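PDB 3DCF: transcriptional regulator of the TetR/AcrR family from Thermobifida fusca YX, which probably binds regulatory DNA through an N-terminal helix-turn-helix domain and represses transcription, as other TetR-family regulators do. Local coordinates for residues Val113-Thr118 and Gly182-Thr187. Residues are numbered along the deposited sequence; the frame is centred on the assembly and turned at random.
Sequences VEHTRT and GAAIWT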
ATOM      1  N   VAL A 113       4.334  15.458  -6.285  1.00 33.42           N
ATOM      2  CA  VAL A 113       5.785  15.409  -6.597  1.00 33.00           C
ATOM      3  C   VAL A 113       6.588  15.463  -5.290  1.00 33.18           C
ATOM      4  O   VAL A 113       7.558  14.727  -5.120  1.00 32.90           O
ATOM      5  CB  VAL A 113       6.243  16.604  -7.488  1.00 33.20           C
ATOM      6  CG1 VAL A 113       7.772  16.601  -7.670  1.00 31.98           C
ATOM      7  CG2 VAL A 113       5.522  16.599  -8.844  1.00 31.16           C
ATOM      8  N   GLU A 114       6.172  16.356  -4.393  1.00 33.99           N
ATOM      9  CA  GLU A 114       6.780  16.514  -3.062  1.00 34.27           C
ATOM     10  C   GLU A 114       6.598  15.261  -2.196  1.00 33.59           C
ATOM     11  O   GLU A 114       7.554  14.812  -1.580  1.00 32.65           O
ATOM     12  CB  GLU A 114       6.174  17.745  -2.348  1.00 34.70           C
ATOM     13  CG  GLU A 114       6.605  17.980  -0.892  1.00 35.77           C
ATOM     14  CD  GLU A 114       8.113  17.945  -0.704  1.00 39.94           C
ATOM     15  OE1 GLU A 114       8.842  18.633  -1.443  1.00 43.32           O
ATOM     16  OE2 GLU A 114       8.571  17.210   0.181  1.00 44.89           O
ATOM     17  N   HIS A 115       5.373  14.731  -2.165  1.00 33.87           N
ATOM     18  CA  HIS A 115       5.027  13.544  -1.364  1.00 34.99           C
ATOM     19  C   HIS A 115       5.812  12.297  -1.793  1.00 35.03           C
ATOM     20  O   HIS A 115       6.387  11.611  -0.945  1.00 34.00           O
ATOM     21  CB  HIS A 115       3.510  13.287  -1.387  1.00 35.21           C
ATOM     22  CG  HIS A 115       3.068  12.181  -0.481  1.00 36.40           C
ATOM     23  ND1 HIS A 115       3.096  12.287   0.895  1.00 37.96           N
ATOM     24  CD2 HIS A 115       2.570  10.952  -0.753  1.00 37.63           C
ATOM     25  CE1 HIS A 115       2.649  11.165   1.432  1.00 39.65           C
ATOM     26  NE2 HIS A 115       2.324  10.338   0.453  1.00 40.13           N
ATOM     27  N   THR A 116       5.869  12.057  -3.102  1.00 35.58           N
ATOM     28  CA  THR A 116       6.610  10.921  -3.682  1.00 36.24           C
ATOM     29  C   THR A 116       8.119  11.048  -3.460  1.00 36.74           C
ATOM     30  O   THR A 116       8.766  10.055  -3.126  1.00 36.55           O
ATOM     31  CB  THR A 116       6.318  10.762  -5.184  1.00 36.13           C
ATOM     32  OG1 THR A 116       4.911  10.902  -5.412  1.00 35.19           O
ATOM     33  CG2 THR A 116       6.781   9.390  -5.683  1.00 36.22           C
ATOM     34  N   ARG A 117       8.667  12.259  -3.661  1.00 38.08           N
ATOM     35  CA  ARG A 117      10.091  12.566  -3.360  1.00 38.82           C
ATOM     36  C   ARG A 117      10.418  12.220  -1.907  1.00 38.56           C
ATOM     37  O   ARG A 117      11.447  11.603  -1.637  1.00 39.08           O
ATOM     38  CB  ARG A 117      10.453  14.054  -3.595  1.00 39.02           C
ATOM     39  CG  ARG A 117      10.843  14.460  -5.022  1.00 41.70           C
ATOM     40  CD  ARG A 117      11.453  15.895  -5.049  1.00 42.28           C
ATOM     41  NE  ARG A 117      10.483  16.957  -4.717  1.00 48.08           N
ATOM     42  CZ  ARG A 117      10.763  18.250  -4.451  1.00 49.72           C
ATOM     43  NH1 ARG A 117      12.020  18.719  -4.427  1.00 52.65           N
ATOM     44  NH2 ARG A 117       9.761  19.093  -4.175  1.00 48.89           N
ATOM     45  N   THR A 118       9.538  12.628  -0.990  1.00 38.18           N
ATOM     46  CA  THR A 118       9.706  12.349   0.439  1.00 39.46           C
ATOM     47  C   THR A 118       9.654  10.851   0.735  1.00 39.87           C
ATOM     48  O   THR A 118      10.401  10.393   1.606  1.00 40.24           O
ATOM     49  CB  THR A 118       8.659  13.091   1.305  1.00 39.40           C
ATOM     50  OG1 THR A 118       8.653  14.474   0.938  1.00 39.65           O
ATOM     51  CG2 THR A 118       8.960  12.959   2.809  1.00 36.58           C
ATOM     52  N   GLY A 182      -2.171   7.022  -2.265  1.00 32.02           N
ATOM     53  CA  GLY A 182      -1.945   5.570  -2.256  1.00 31.96           C
ATOM     54  C   GLY A 182      -0.982   5.101  -3.339  1.00 32.39           C
ATOM     55  O   GLY A 182      -0.116   4.260  -3.070  1.00 32.11           O
ATOM     56  N   ALA A 183      -1.146   5.646  -4.555  1.00 32.64           N
ATOM     57  CA  ALA A 183      -0.261   5.351  -5.707  1.00 32.65           C
ATOM     58  C   ALA A 183       1.181   5.807  -5.437  1.00 32.80           C
ATOM     59  O   ALA A 183       2.123   5.120  -5.815  1.00 32.05           O
ATOM     60  CB  ALA A 183      -0.794   5.999  -7.007  1.00 31.85           C
ATOM     61  N   ALA A 184       1.332   6.964  -4.786  1.00 33.56           N
ATOM     62  CA  ALA A 184       2.645   7.508  -4.396  1.00 33.89           C
ATOM     63  C   ALA A 184       3.306   6.674  -3.288  1.00 34.82           C
ATOM     64  O   ALA A 184       4.488   6.355  -3.382  1.00 35.26           O
ATOM     65  CB  ALA A 184       2.510   8.963  -3.939  1.00 33.31           C
ATOM     66  N   ILE A 185       2.526   6.322  -2.260  1.00 35.56           N
ATOM     67  CA  ILE A 185       2.998   5.537  -1.099  1.00 35.15           C
ATOM     68  C   ILE A 185       3.471   4.114  -1.468  1.00 35.95           C
ATOM     69  O   ILE A 185       4.527   3.690  -1.019  1.00 36.41           O
ATOM     70  CB  ILE A 185       1.902   5.471   0.022  1.00 35.00           C
ATOM     71  CG1 ILE A 185       1.628   6.866   0.613  1.00 33.79           C
ATOM     72  CG2 ILE A 185       2.325   4.523   1.166  1.00 35.68           C
ATOM     73  CD1 ILE A 185       0.315   6.995   1.377  1.00 33.01           C
ATOM     74  N   TRP A 186       2.726   3.419  -2.326  1.00 36.63           N
ATOM     75  CA  TRP A 186       3.030   2.009  -2.736  1.00 36.91           C
ATOM     76  C   TRP A 186       4.454   1.766  -3.263  1.00 37.19           C
ATOM     77  O   TRP A 186       4.946   0.631  -3.242  1.00 36.93           O
ATOM     78  CB  TRP A 186       2.004   1.519  -3.761  1.00 37.41           C
ATOM     79  CG  TRP A 186       1.937   0.033  -3.940  1.00 38.58           C
ATOM     80  CD1 TRP A 186       2.306  -0.687  -5.043  1.00 38.76           C
ATOM     81  CD2 TRP A 186       1.457  -0.916  -2.980  1.00 40.27           C
ATOM     82  NE1 TRP A 186       2.076  -2.030  -4.831  1.00 39.90           N
ATOM     83  CE2 TRP A 186       1.562  -2.202  -3.574  1.00 37.90           C
ATOM     84  CE3 TRP A 186       0.950  -0.807  -1.667  1.00 39.89           C
ATOM     85  CZ2 TRP A 186       1.173  -3.379  -2.903  1.00 40.58           C
ATOM     86  CZ3 TRP A 186       0.559  -1.987  -0.988  1.00 39.35           C
ATOM     87  CH2 TRP A 186       0.672  -3.255  -1.618  1.00 40.03           C
ATOM     88  N   THR A 187       5.104   2.835  -3.740  1.00 37.93           N
ATOM     89  CA  THR A 187       6.519   2.808  -4.137  1.00 38.21           C
ATOM     90  C   THR A 187       7.441   2.184  -3.072  1.00 38.96           C
ATOM     91  O   THR A 187       8.440   1.561  -3.454  1.00 39.67           O
ATOM     92  CB  THR A 187       7.046   4.218  -4.466  1.00 37.79           C
ATOM     93  OG1 THR A 187       6.851   5.070  -3.336  1.00 40.27           O
ATOM     94  CG2 THR A 187       6.330   4.829  -5.677  1.00 35.46           C
TER
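Ala184 rests its methyl against both His115 and Thr116, where segments 113-118 and 182-187 come closest, with the CA atoms of Thr116 and Ala184 5.3 Å apart. Ala184 CB lies 3.4 Å from Thr116 OG1 and 3.8 Å from His115 CD2. With CG anti to the backbone N (chi1 -174°), the His115 ring extends toward helix 173-185 and meets it edge-on: Ala184 CB and Ile185 CG1 both sit near the ring plane, the latter 3.5 Å from NE2. Tyr151 packs against the same imidazole edge-to-face. Thr187 CG2 stands farther off, 4.6 Å from Thr116 CG2. Against this close packing stands solvent-exposed Arg117, whose NH2 meets Glu114 OE1 by charge, with no N-H aimed at it; Glu114 itself is buried against helix 75-98, its OE2 in a salt bridge with Arg93. Trp186 meets Tyr130 of the second subunit edge-to-face and Ile185 packs on Trp186 of that subunit, so segment 182-187 joins helix 104-121 to the dimer interface. No hydrogen bond links the two segments; this buried seam in the C-terminal domain rests on van der Waals fit, the hydroxyls of Thr116 and Thr187 being bonded to carbonyls shortly before them, Leu112 O and Ala184 O.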